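Local coordinates for protein negative regulator of ofd1 (Schizosaccharomyces pombe, PDB 3QTM) that is required for correct translation termination, directly inhibits ofd1 and stabilises the N-terminal transcription factor domain of sre1 for hypoxic gene expression, at residues A40-V45 / S81-I86; K317-A322 / V338-A343; N117-F122 / D172-F177; D53-N58 / S63-D68; S192-L195 / Q201-E204. One frame throughout, in Å; residues are numbered along the deposited sequence.

In the fold
The chain is an all-helical, tetratricopeptide-like array. Along it contact 4 falls between the two segments of contact 1, and contacts 3, 5 and 2 follow in that order. Contacts 1 and 4 share helices 38-58 and 67-82: contact 4 holds the connection that joins them, contact 1 their other ends, with centres 23 Å apart. Contact 3, where the start of helix 119-142 meets a loop, touches contact 4 through Asn117, Glu118 and Arg120 against Lys67 and Asp68. The centre of contact 5 is 25 Å from that of contact 3; contact 2, at the C-terminal end, is centred 62 Å from contact 4. Most join elements near in sequence, while contact 3 bridges a longer stretch.

Contact 1. Residues A40-V45 / S81-I86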
# COMPACT_ATOMS: atom_id res chain seq x y z
N ALA A 40 -16.78 -13.29 11.14
CA ALA A 40 -17.63 -13.31 9.95
C ALA A 40 -16.77 -13.30 8.69
O ALA A 40 -17.03 -14.05 7.75
CB ALA A 40 -18.57 -12.11 9.94
N SER A 41 -15.75 -12.44 8.67
CA SER A 41 -14.86 -12.34 7.52
C SER A 41 -14.24 -13.70 7.23
O SER A 41 -14.20 -14.14 6.08
CB SER A 41 -13.78 -11.27 7.74
OG SER A 41 -13.03 -11.02 6.54
N VAL A 42 -13.80 -14.37 8.29
CA VAL A 42 -13.14 -15.65 8.17
C VAL A 42 -14.09 -16.69 7.57
O VAL A 42 -13.71 -17.45 6.69
CB VAL A 42 -12.59 -16.14 9.53
CG1 VAL A 42 -12.30 -17.63 9.49
CG2 VAL A 42 -11.35 -15.34 9.92
N SER A 43 -15.33 -16.71 8.05
CA SER A 43 -16.37 -17.57 7.46
C SER A 43 -16.53 -17.32 5.97
O SER A 43 -16.58 -18.26 5.17
CB SER A 43 -17.72 -17.35 8.14
OG SER A 43 -17.66 -17.72 9.51
N LEU A 44 -16.61 -16.05 5.58
CA LEU A 44 -16.78 -15.72 4.17
C LEU A 44 -15.58 -16.13 3.31
O LEU A 44 -15.75 -16.54 2.16
CB LEU A 44 -17.09 -14.23 3.99
CG LEU A 44 -18.45 -13.84 4.59
CD1 LEU A 44 -18.64 -12.32 4.72
CD2 LEU A 44 -19.57 -14.44 3.77
N VAL A 45 -14.38 -16.00 3.86
CA VAL A 45 -13.16 -16.35 3.14
C VAL A 45 -13.08 -17.85 2.89
O VAL A 45 -12.84 -18.29 1.77
CB VAL A 45 -11.90 -15.86 3.92
CG1 VAL A 45 -10.67 -16.60 3.47
CG2 VAL A 45 -11.74 -14.37 3.74
N SER A 81 -4.31 -16.08 5.33
CA SER A 81 -3.03 -15.72 5.93
C SER A 81 -3.12 -14.42 6.74
O SER A 81 -2.56 -14.33 7.82
CB SER A 81 -1.90 -15.64 4.88
OG SER A 81 -2.01 -14.49 4.06
N GLU A 82 -3.84 -13.42 6.23
CA GLU A 82 -3.97 -12.14 6.92
C GLU A 82 -4.69 -12.30 8.27
O GLU A 82 -4.37 -11.65 9.25
CB GLU A 82 -4.75 -11.16 6.06
CG GLU A 82 -5.00 -9.80 6.72
CD GLU A 82 -5.81 -8.85 5.84
OE1 GLU A 82 -6.29 -9.29 4.78
OE2 GLU A 82 -5.96 -7.66 6.19
N LEU A 83 -5.67 -13.20 8.30
CA LEU A 83 -6.50 -13.37 9.46
C LEU A 83 -6.18 -14.67 10.15
O LEU A 83 -7.02 -15.23 10.87
CB LEU A 83 -7.96 -13.38 9.01
CG LEU A 83 -8.32 -12.15 8.18
CD1 LEU A 83 -9.76 -12.20 7.67
CD2 LEU A 83 -8.08 -10.90 9.01
N PHE A 84 -4.97 -15.17 9.91
CA PHE A 84 -4.59 -16.52 10.35
C PHE A 84 -4.73 -16.76 11.86
O PHE A 84 -4.97 -17.88 12.30
CB PHE A 84 -3.17 -16.86 9.91
CG PHE A 84 -2.85 -18.32 10.02
CD1 PHE A 84 -3.43 -19.24 9.15
CD2 PHE A 84 -1.99 -18.79 11.00
CE1 PHE A 84 -3.15 -20.58 9.24
CE2 PHE A 84 -1.71 -20.15 11.10
CZ PHE A 84 -2.29 -21.05 10.22
N GLU A 85 -4.58 -15.71 12.64
CA GLU A 85 -4.61 -15.83 14.09
C GLU A 85 -5.97 -16.37 14.55
O GLU A 85 -6.04 -17.16 15.48
CB GLU A 85 -4.32 -14.47 14.73
CG GLU A 85 -4.51 -14.44 16.23
CD GLU A 85 -4.48 -13.02 16.80
OE1 GLU A 85 -5.22 -12.15 16.28
OE2 GLU A 85 -3.71 -12.78 17.76
N ILE A 86 -7.03 -15.95 13.87
CA ILE A 86 -8.37 -16.45 14.14
C ILE A 86 -8.70 -17.67 13.28
O ILE A 86 -9.29 -18.64 13.77
CB ILE A 86 -9.44 -15.36 13.89
CG1 ILE A 86 -9.22 -14.19 14.85
CG2 ILE A 86 -10.85 -15.93 14.08
CD1 ILE A 86 -9.16 -14.62 16.29
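Val42 has CG1 anti to its backbone N (chi1 163°), which leaves CG2 anti to the carbonyl carbon and pointed at residues 81-86. Opposite it, Leu83 carries CG anti to the carbonyl carbon (chi1 -54°) and stretches CD1 onward from there (chi2 177°). The two side chains overlap side by side, pointing opposite ways, and the valine methyl lies alongside the root of the leucine, with Val42 CG2 4.0 Å from Leu83 CB. Leu83 CD1, further out, comes to rest against Ser41, 3.7 Å from Ser41 OG. This is a van der Waals touch, since the buried serine hydroxyl is hydrogen-bonded to the carbonyl oxygen of Ser29. The same Val42 methyl also meets Ile86, at 4.2 Å between Val42 CG2 and Ile86 CG2.

Leu83 is the first residue to leave helical geometry after helix 67-82 and at once takes the N-cap position of the short helix 84-87, one turn before Ile86. The opening turn of that helix is closed by Ile86 N on Leu83 O at 3.1 Å. No hydrogen bond crosses the contact, which buries 172 Å² by van der Waals packing, mostly apolar.

The contact joins the first turns of helix 38-58 to the end of helix 67-82. One turn further on, Val45 packs on Ala79 and Val80, while Ile86 leans back on Ile38 and Asp39. Helix 15-34 flanks the pair: Ser29 touches Leu44 and Val45, and its Arg30 forms a salt bridge with Glu82.

Contact 2. Residues K317-A322 / V338-A343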
# COMPACT_ATOMS: atom_id res chain seq x y z
N LYS A 317 7.39 31.63 8.37
CA LYS A 317 6.15 32.31 8.70
C LYS A 317 4.96 31.36 8.53
O LYS A 317 4.09 31.29 9.40
CB LYS A 317 5.93 33.56 7.85
CG LYS A 317 4.88 34.50 8.46
CD LYS A 317 4.33 35.56 7.49
CE LYS A 317 3.21 36.36 8.17
NZ LYS A 317 2.34 37.16 7.24
N GLU A 318 4.93 30.64 7.41
CA GLU A 318 3.86 29.67 7.16
C GLU A 318 3.78 28.60 8.26
O GLU A 318 2.69 28.27 8.71
CB GLU A 318 4.01 29.03 5.77
CG GLU A 318 3.71 29.99 4.63
CD GLU A 318 3.78 29.32 3.26
OE1 GLU A 318 4.82 28.72 2.94
OE2 GLU A 318 2.77 29.39 2.51
N ALA A 319 4.92 28.09 8.69
CA ALA A 319 4.93 27.10 9.77
C ALA A 319 4.38 27.70 11.07
O ALA A 319 3.59 27.06 11.78
CB ALA A 319 6.34 26.56 9.98
N CYS A 320 4.80 28.92 11.38
CA CYS A 320 4.37 29.58 12.61
C CYS A 320 2.87 29.83 12.64
O CYS A 320 2.21 29.61 13.66
CB CYS A 320 5.12 30.90 12.78
SG CYS A 320 4.89 31.61 14.40
N ASN A 321 2.35 30.32 11.52
CA ASN A 321 0.92 30.57 11.40
C ASN A 321 0.13 29.27 11.59
O ASN A 321 -0.89 29.25 12.26
CB ASN A 321 0.58 31.17 10.03
CG ASN A 321 1.00 32.62 9.90
OD1 ASN A 321 1.33 33.28 10.89
ND2 ASN A 321 0.97 33.13 8.68
N ALA A 322 0.63 28.20 10.97
CA ALA A 322 -0.03 26.90 11.04
C ALA A 322 -0.10 26.45 12.49
O ALA A 322 -1.17 26.08 12.98
CB ALA A 322 0.71 25.89 10.18
N VAL A 338 5.97 24.55 20.71
CA VAL A 338 5.83 25.69 21.61
C VAL A 338 7.02 26.63 21.50
O VAL A 338 6.84 27.84 21.35
CB VAL A 338 5.66 25.25 23.07
CG1 VAL A 338 5.76 26.46 23.99
CG2 VAL A 338 4.32 24.55 23.27
N GLU A 339 8.22 26.08 21.56
CA GLU A 339 9.43 26.89 21.50
C GLU A 339 9.67 27.48 20.11
O GLU A 339 10.21 28.58 19.98
CB GLU A 339 10.66 26.10 21.96
CG GLU A 339 11.07 24.97 21.03
CD GLU A 339 12.07 24.02 21.68
OE1 GLU A 339 12.87 24.48 22.52
OE2 GLU A 339 12.04 22.81 21.35
N PHE A 340 9.28 26.74 19.07
CA PHE A 340 9.44 27.24 17.71
C PHE A 340 8.71 28.56 17.51
O PHE A 340 9.21 29.45 16.83
CB PHE A 340 8.95 26.24 16.66
CG PHE A 340 8.94 26.79 15.27
CD1 PHE A 340 7.82 27.45 14.78
CD2 PHE A 340 10.05 26.67 14.45
CE1 PHE A 340 7.81 27.98 13.49
CE2 PHE A 340 10.05 27.19 13.16
CZ PHE A 340 8.93 27.85 12.68
N VAL A 341 7.53 28.68 18.10
CA VAL A 341 6.73 29.90 17.93
C VAL A 341 7.19 31.02 18.86
O VAL A 341 7.04 32.20 18.54
CB VAL A 341 5.22 29.64 18.10
CG1 VAL A 341 4.77 28.49 17.21
CG2 VAL A 341 4.89 29.37 19.56
N GLU A 342 7.75 30.65 20.01
CA GLU A 342 8.35 31.63 20.91
C GLU A 342 9.60 32.20 20.24
O GLU A 342 9.74 33.41 20.07
CB GLU A 342 8.72 30.99 22.26
CG GLU A 342 7.60 30.22 22.96
CD GLU A 342 6.49 31.12 23.51
OE1 GLU A 342 6.03 30.85 24.65
OE2 GLU A 342 6.07 32.07 22.81
N ALA A 343 10.51 31.31 19.84
CA ALA A 343 11.76 31.71 19.21
C ALA A 343 11.54 32.53 17.93
O ALA A 343 12.42 33.26 17.50
CB ALA A 343 12.63 30.48 18.92
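Phe340, Ala319 and Cys320 meet where the last two helices of this tetratricopeptide-like array, 309-328 and 335-343, pack against each other. The segment axes approach to 9.9 Å and cross steeply, their N-to-C directions 123° apart. Cys320 and Val341 form the nearest CA pair, at 5.8 Å.

The aromatic contacts come first. Phe340 holds CG anti to its backbone N (chi1 173°), which sends the ring toward helix 309-328 with the CE1-CZ end in front. CE1 rests against the helix backbone, 3.8 Å from Cys320 N, which sits at the ring edge near its plane. Cys320 CB is 4.0 Å from the same Phe340 CE1. Ala319 CB approaches CZ of the Phe340 ring obliquely, at 4.0 Å; the small alanine probably allows this approach. Met300 of helix 292-305 touches both Phe340 and Ala319, while Leu316 and Ile323 also meet the ring, so three helices share it.

The rest is a sulfur-methyl contact, and no hydrogen bond links the two segments. Cys320 carries SG anti to its own N (chi1 -169°), directing it to the neighbouring valine, where Cys320 SG lies 4.2 Å from Val341 CG1.

Contact 3. Residues N117-F122 / D172-F177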
# COMPACT_ATOMS: atom_id res chain seq x y z
N ASN A 117 -9.26 -11.03 -19.00
CA ASN A 117 -8.63 -9.84 -18.44
C ASN A 117 -7.73 -10.16 -17.23
O ASN A 117 -8.12 -10.95 -16.36
CB ASN A 117 -9.70 -8.80 -18.06
CG ASN A 117 -9.09 -7.48 -17.62
OD1 ASN A 117 -8.64 -7.32 -16.49
ND2 ASN A 117 -9.07 -6.53 -18.53
N GLU A 118 -6.56 -9.53 -17.18
CA GLU A 118 -5.50 -9.91 -16.24
C GLU A 118 -5.31 -8.97 -15.03
O GLU A 118 -4.49 -9.24 -14.15
CB GLU A 118 -4.18 -10.04 -17.00
CG GLU A 118 -3.71 -8.75 -17.62
CD GLU A 118 -2.62 -8.96 -18.68
OE1 GLU A 118 -2.45 -10.10 -19.18
OE2 GLU A 118 -1.94 -7.96 -19.03
N SER A 119 -6.06 -7.87 -14.98
CA SER A 119 -5.90 -6.88 -13.93
C SER A 119 -6.05 -7.45 -12.51
O SER A 119 -5.19 -7.24 -11.66
CB SER A 119 -6.90 -5.73 -14.14
OG SER A 119 -6.60 -5.04 -15.34
N ARG A 120 -7.13 -8.17 -12.26
CA ARG A 120 -7.38 -8.71 -10.94
C ARG A 120 -6.32 -9.75 -10.58
O ARG A 120 -5.91 -9.85 -9.44
CB ARG A 120 -8.80 -9.29 -10.82
CG ARG A 120 -9.89 -8.22 -10.72
CD ARG A 120 -11.30 -8.79 -10.93
NE ARG A 120 -12.26 -7.70 -11.06
CZ ARG A 120 -13.04 -7.26 -10.07
NH1 ARG A 120 -13.02 -7.84 -8.87
NH2 ARG A 120 -13.85 -6.24 -10.29
N LEU A 121 -5.86 -10.50 -11.57
CA LEU A 121 -4.84 -11.51 -11.33
C LEU A 121 -3.52 -10.84 -10.99
O LEU A 121 -2.82 -11.28 -10.07
CB LEU A 121 -4.66 -12.43 -12.55
CG LEU A 121 -3.80 -13.66 -12.23
CD1 LEU A 121 -4.57 -14.62 -11.28
CD2 LEU A 121 -3.31 -14.38 -13.49
N PHE A 122 -3.19 -9.77 -11.72
CA PHE A 122 -1.94 -9.06 -11.49
C PHE A 122 -1.92 -8.48 -10.08
O PHE A 122 -0.89 -8.50 -9.41
CB PHE A 122 -1.73 -7.96 -12.54
CG PHE A 122 -1.20 -8.47 -13.86
CD1 PHE A 122 -1.22 -9.83 -14.16
CD2 PHE A 122 -0.71 -7.59 -14.82
CE1 PHE A 122 -0.74 -10.30 -15.37
CE2 PHE A 122 -0.24 -8.04 -16.04
CZ PHE A 122 -0.25 -9.41 -16.32
N ASP A 172 -1.77 4.29 -17.30
CA ASP A 172 -3.05 4.94 -17.57
C ASP A 172 -3.93 4.07 -18.43
O ASP A 172 -5.15 4.07 -18.29
CB ASP A 172 -2.84 6.30 -18.23
CG ASP A 172 -2.06 7.25 -17.36
OD1 ASP A 172 -1.63 6.85 -16.26
OD2 ASP A 172 -1.87 8.41 -17.78
N SER A 173 -3.32 3.30 -19.33
CA SER A 173 -4.07 2.36 -20.16
C SER A 173 -4.87 1.34 -19.33
O SER A 173 -5.89 0.82 -19.78
CB SER A 173 -3.15 1.63 -21.13
OG SER A 173 -2.46 0.58 -20.47
N THR A 174 -4.40 1.04 -18.12
CA THR A 174 -5.15 0.16 -17.24
C THR A 174 -6.27 0.94 -16.58
O THR A 174 -6.03 1.81 -15.74
CB THR A 174 -4.26 -0.49 -16.16
OG1 THR A 174 -3.22 -1.26 -16.79
CG2 THR A 174 -5.08 -1.42 -15.29
N GLU A 175 -7.51 0.64 -16.96
CA GLU A 175 -8.64 1.39 -16.42
C GLU A 175 -9.01 0.91 -15.02
O GLU A 175 -8.67 -0.20 -14.63
CB GLU A 175 -9.84 1.35 -17.37
CG GLU A 175 -10.42 -0.04 -17.63
CD GLU A 175 -11.64 0.02 -18.55
OE1 GLU A 175 -11.74 0.97 -19.35
OE2 GLU A 175 -12.50 -0.89 -18.47
N TYR A 176 -9.69 1.77 -14.26
CA TYR A 176 -10.07 1.41 -12.91
C TYR A 176 -10.90 0.15 -12.89
O TYR A 176 -11.76 -0.05 -13.75
CB TYR A 176 -10.85 2.54 -12.24
CG TYR A 176 -11.31 2.14 -10.87
CD1 TYR A 176 -10.41 2.10 -9.81
CD2 TYR A 176 -12.63 1.76 -10.63
CE1 TYR A 176 -10.81 1.73 -8.54
CE2 TYR A 176 -13.05 1.38 -9.36
CZ TYR A 176 -12.12 1.36 -8.32
OH TYR A 176 -12.50 0.98 -7.05
N PHE A 177 -10.63 -0.72 -11.92
CA PHE A 177 -11.42 -1.92 -11.67
C PHE A 177 -11.63 -2.03 -10.16
O PHE A 177 -10.77 -1.62 -9.38
CB PHE A 177 -10.75 -3.17 -12.26
CG PHE A 177 -9.36 -3.44 -11.71
CD1 PHE A 177 -9.16 -4.41 -10.74
CD2 PHE A 177 -8.26 -2.74 -12.18
CE1 PHE A 177 -7.88 -4.66 -10.23
CE2 PHE A 177 -6.99 -2.99 -11.67
CZ PHE A 177 -6.80 -3.95 -10.70
O HOH W 1 -8.97 -3.00 -15.80
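Phe177 and Ser119 carry most of this contact, at the N-terminal start of helix 119-142 in the helical repeat, where the loop following helix 151-170 lies against it. Phe177 takes the rotamer with CG between its backbone N and carbonyl carbon (chi1 59°). This turns the ring toward the helix start so that Ser119 sits over one face. The result is a CH-pi contact: Ser119 CB stands 3.8 Å from the ring centroid of Phe177, 13° off the ring normal.

Arg120, the next residue, adds its aliphatic part. Its CG meets the same ring obliquely, 3.9 Å from Phe177 CD1, and its extended chain runs counter to the phenylalanine side chain. The guanidinium plane is 58° from that of the ring and does not stack on it. The charge is engaged elsewhere, in a salt bridge with Asp178 and a cation-pi contact with Trp23.

An alanine at Phe177 would remove the ring, and the CB of Ser119 and CG of Arg120 would probably lose their shared packing surface, leaving the loop less firmly held to the helix start. Thr174 CG2 touches Ser119 OG at 3.9 Å, while the threonine hydroxyl bonds to the carbonyl of Pro168.

Within the helix start, a capping bond holds Ser119: Asn117 OD1 accepts from Ser119 N at 3.0 Å, the donor lying above the carbonyl plane. The polar link across the contact is a water, 3.2 Å from Ser119 OG and donating to Glu175 O at 3.0 Å.

Contact 4. Residues D53-N58 / S63-D68. With SO4 (sulfate ion), chain C.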
# COMPACT_ATOMS: atom_id res chain seq x y z
N ASP A 53 -13.54 -24.37 -5.03
CA ASP A 53 -13.32 -25.80 -5.19
C ASP A 53 -14.50 -26.45 -5.91
O ASP A 53 -14.32 -27.32 -6.76
CB ASP A 53 -13.09 -26.49 -3.84
CG ASP A 53 -11.68 -26.24 -3.29
OD1 ASP A 53 -10.79 -25.84 -4.07
OD2 ASP A 53 -11.47 -26.44 -2.07
N ARG A 54 -15.71 -26.01 -5.57
CA ARG A 54 -16.90 -26.56 -6.20
C ARG A 54 -16.89 -26.22 -7.69
O ARG A 54 -17.24 -27.06 -8.52
CB ARG A 54 -18.18 -26.03 -5.54
CG ARG A 54 -19.46 -26.77 -5.98
CD ARG A 54 -20.71 -26.27 -5.24
NE ARG A 54 -20.47 -26.14 -3.80
CZ ARG A 54 -20.71 -27.10 -2.91
NH1 ARG A 54 -21.21 -28.27 -3.30
NH2 ARG A 54 -20.45 -26.89 -1.62
N ILE A 55 -16.49 -25.00 -8.01
CA ILE A 55 -16.43 -24.59 -9.41
C ILE A 55 -15.42 -25.45 -10.17
O ILE A 55 -15.67 -25.87 -11.30
CB ILE A 55 -16.12 -23.10 -9.55
CG1 ILE A 55 -17.32 -22.28 -9.07
CG2 ILE A 55 -15.78 -22.76 -10.99
CD1 ILE A 55 -17.03 -20.79 -8.95
N LEU A 56 -14.28 -25.73 -9.55
CA LEU A 56 -13.28 -26.60 -10.18
C LEU A 56 -13.82 -28.02 -10.41
O LEU A 56 -13.50 -28.64 -11.41
CB LEU A 56 -11.99 -26.65 -9.36
CG LEU A 56 -11.12 -25.40 -9.56
CD1 LEU A 56 -10.14 -25.21 -8.39
CD2 LEU A 56 -10.38 -25.49 -10.89
N ARG A 57 -14.65 -28.51 -9.49
CA ARG A 57 -15.21 -29.85 -9.61
C ARG A 57 -16.24 -29.96 -10.74
O ARG A 57 -16.34 -30.98 -11.39
CB ARG A 57 -15.87 -30.28 -8.30
CG ARG A 57 -14.90 -30.71 -7.22
CD ARG A 57 -15.61 -31.52 -6.13
NE ARG A 57 -16.69 -30.78 -5.51
CZ ARG A 57 -16.53 -29.93 -4.50
NH1 ARG A 57 -15.32 -29.71 -3.99
NH2 ARG A 57 -17.58 -29.29 -3.99
N ASN A 58 -17.00 -28.89 -10.95
CA ASN A 58 -18.15 -28.94 -11.84
C ASN A 58 -17.95 -28.35 -13.24
O ASN A 58 -18.81 -28.52 -14.09
CB ASN A 58 -19.34 -28.24 -11.19
CG ASN A 58 -19.77 -28.89 -9.89
OD1 ASN A 58 -20.27 -28.22 -8.99
ND2 ASN A 58 -19.60 -30.20 -9.79
N SER A 63 -9.31 -25.59 -17.83
CA SER A 63 -8.37 -24.74 -18.54
C SER A 63 -9.07 -23.50 -19.12
O SER A 63 -8.39 -22.57 -19.56
CB SER A 63 -7.65 -25.52 -19.65
OG SER A 63 -8.50 -25.73 -20.76
N THR A 64 -10.40 -23.48 -19.14
CA THR A 64 -11.07 -22.28 -19.65
C THR A 64 -11.62 -21.38 -18.56
O THR A 64 -12.23 -20.36 -18.85
CB THR A 64 -12.16 -22.60 -20.70
OG1 THR A 64 -13.15 -23.45 -20.13
CG2 THR A 64 -11.55 -23.28 -21.91
N LEU A 65 -11.40 -21.74 -17.30
CA LEU A 65 -11.69 -20.80 -16.23
C LEU A 65 -10.84 -19.55 -16.44
O LEU A 65 -9.67 -19.65 -16.78
CB LEU A 65 -11.44 -21.42 -14.85
CG LEU A 65 -12.44 -22.51 -14.44
CD1 LEU A 65 -11.93 -23.28 -13.21
CD2 LEU A 65 -13.84 -21.93 -14.20
N PRO A 66 -11.42 -18.37 -16.28
CA PRO A 66 -10.68 -17.14 -16.55
C PRO A 66 -9.70 -16.79 -15.44
O PRO A 66 -9.78 -17.28 -14.30
CB PRO A 66 -11.76 -16.05 -16.58
CG PRO A 66 -12.96 -16.63 -15.98
CD PRO A 66 -12.76 -18.10 -15.72
N LYS A 67 -8.79 -15.90 -15.80
CA LYS A 67 -7.86 -15.34 -14.84
C LYS A 67 -8.58 -14.82 -13.58
O LYS A 67 -8.05 -14.95 -12.48
CB LYS A 67 -7.05 -14.23 -15.48
CG LYS A 67 -6.13 -14.68 -16.62
CD LYS A 67 -5.11 -13.58 -16.94
CE LYS A 67 -4.16 -14.00 -18.05
NZ LYS A 67 -4.89 -14.16 -19.33
N ASP A 68 -9.76 -14.23 -13.76
CA ASP A 68 -10.54 -13.69 -12.63
C ASP A 68 -10.95 -14.76 -11.63
O ASP A 68 -11.10 -14.47 -10.45
CB ASP A 68 -11.80 -12.96 -13.12
CG ASP A 68 -11.49 -11.59 -13.70
OD1 ASP A 68 -10.33 -11.14 -13.58
OD2 ASP A 68 -12.42 -10.97 -14.26
S SO4 C . -20.80 -30.67 -5.50
O1 SO4 C . -19.72 -30.80 -6.48
O2 SO4 C . -21.49 -29.39 -5.67
O3 SO4 C . -21.78 -31.74 -5.68
O4 SO4 C . -20.25 -30.75 -4.14
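The short connection between helices 38-58 and 67-82, which form a helical hairpin, is closed by Leu65 on Ile55 and Leu56. Leu65 lies just before Pro66, which takes the N-cap position of the second helix, and its side chain reaches back over the end of the first. Its two methyls are divided between neighbours. Leu65 CD1 meets Leu56 CD2 at 3.6 Å, and Leu65 CD2 meets Ile55 CG2 at 3.8 Å. Both pairs cross obliquely, and no hydrogen bond joins the segments. Phe69 of helix 67-82 also touches Ile55 and Leu56.

The other side of helix 38-58 holds a sulfate, probably from the crystallisation liquor. Arg54 and Arg57, both bent at chi3 (-46° and -59°), curl round it. Arg54 NH1 donates to sulfate O2 at 2.6 Å, with that oxygen at the guanidinium edge. Arg57 grips with two nitrogens: NE reaches sulfate O1 at 3.2 Å, nearly straight at 168°, and NH2 reaches O4 at 3.0 Å. Asn58 ND2 adds a weak bond to O1. Two arginine cations can lie close here probably because the anion offsets their charges.

The element is thus the link of an alpha-helical hairpin, here closed by Leu65 folding back on the first helix, in a protein of tetratricopeptide-repeat type.

Contact 5. Residues S192-L195 / Q201-E204; sequences SSYL and QFSE
Helix 188-197 ends and the chain folds back over it as a loop, bringing the CA atoms of Leu195 and Phe202, the nearest CA pair of the two segments, to 8.2 Å of each other. The setting is the connection between helices 188-197 and 204-209 of the all-helical fold. Ser203 is the N-cap of the short helix 204-209, its OG bonded to the backbone N of Phe206, and Phe202 just ahead of it is the residue that points back to the preceding helix.

Phe202 carries CG anti to its carbonyl carbon (chi1 -56°), which leads the ring to Tyr194 and Leu195. Its side chain crosses each of theirs at about a right angle. Tyr194, with CG anti to its backbone N (chi1 -178°), offers the CE2 corner of its ring. This carbon comes in at the edge of the phenylalanine ring, near its plane, 3.8 Å from Phe202 CZ. Leu195 uses its CD2 methyl, which approaches the same ring obliquely.

The contact is apolar, without any hydrogen bond between the segments, and buries 113 Å². Phe202 takes the largest share. The surroundings extend it further: Phe202 also meets the ring of Phe206, with planes at about 10°, and Leu207 of helix 204-209 touches both Leu195 and Phe202. Helix 151-170 packs on Tyr194 through Thr152, Val155 and Ile159.

One ring carbon is common to both partners: Phe202 CE2 lies 4.1 Å from Leu195 CD2 and equally 4.1 Å from Tyr194 CE2.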
# COMPACT_ATOMS: atom_id res chain seq x y z
N SER A 192 7.12 0.01 0.15
CA SER A 192 7.67 1.33 0.45
C SER A 192 8.70 1.22 1.55
O SER A 192 9.76 1.85 1.51
CB SER A 192 6.56 2.30 0.89
OG SER A 192 5.60 2.49 -0.13
N SER A 193 8.37 0.41 2.55
CA SER A 193 9.24 0.22 3.69
C SER A 193 10.54 -0.43 3.24
O SER A 193 11.63 -0.06 3.68
CB SER A 193 8.54 -0.62 4.75
OG SER A 193 9.45 -1.08 5.73
N TYR A 194 10.43 -1.39 2.33
CA TYR A 194 11.60 -2.08 1.84
C TYR A 194 12.55 -1.14 1.10
O TYR A 194 13.76 -1.19 1.29
CB TYR A 194 11.22 -3.23 0.91
CG TYR A 194 12.42 -3.99 0.43
CD1 TYR A 194 13.16 -4.78 1.30
CD2 TYR A 194 12.82 -3.93 -0.90
CE1 TYR A 194 14.25 -5.48 0.88
CE2 TYR A 194 13.93 -4.63 -1.34
CZ TYR A 194 14.64 -5.40 -0.44
OH TYR A 194 15.74 -6.11 -0.86
N LEU A 195 11.99 -0.32 0.21
CA LEU A 195 12.79 0.61 -0.56
C LEU A 195 13.42 1.68 0.33
O LEU A 195 14.45 2.26 -0.02
CB LEU A 195 11.93 1.29 -1.63
CG LEU A 195 11.30 0.34 -2.65
CD1 LEU A 195 10.47 1.13 -3.65
CD2 LEU A 195 12.37 -0.44 -3.35
N GLN A 201 20.86 0.15 -1.93
CA GLN A 201 21.32 -0.76 -2.98
C GLN A 201 20.75 -0.42 -4.36
O GLN A 201 21.21 -0.96 -5.37
CB GLN A 201 20.97 -2.20 -2.60
CG GLN A 201 21.10 -2.46 -1.10
CD GLN A 201 21.48 -3.90 -0.79
OE1 GLN A 201 21.21 -4.82 -1.57
NE2 GLN A 201 22.12 -4.11 0.36
N PHE A 202 19.77 0.47 -4.41
CA PHE A 202 19.13 0.79 -5.68
C PHE A 202 19.59 2.13 -6.21
O PHE A 202 19.95 3.03 -5.45
CB PHE A 202 17.61 0.79 -5.54
CG PHE A 202 17.05 -0.50 -5.00
CD1 PHE A 202 16.86 -1.59 -5.84
CD2 PHE A 202 16.71 -0.62 -3.66
CE1 PHE A 202 16.34 -2.78 -5.35
CE2 PHE A 202 16.19 -1.79 -3.16
CZ PHE A 202 16.00 -2.88 -4.01
N SER A 203 19.58 2.26 -7.53
CA SER A 203 19.89 3.53 -8.15
C SER A 203 18.75 4.50 -7.93
O SER A 203 17.61 4.11 -7.63
CB SER A 203 20.13 3.34 -9.64
OG SER A 203 18.97 2.85 -10.29
N GLU A 204 19.04 5.78 -8.09
CA GLU A 204 18.02 6.79 -7.96
C GLU A 204 16.92 6.57 -9.01
O GLU A 204 15.74 6.76 -8.73
CB GLU A 204 18.63 8.17 -8.11
CG GLU A 204 17.62 9.30 -8.14
CD GLU A 204 18.26 10.64 -8.42
OE1 GLU A 204 19.39 10.64 -8.96
OE2 GLU A 204 17.65 11.67 -8.10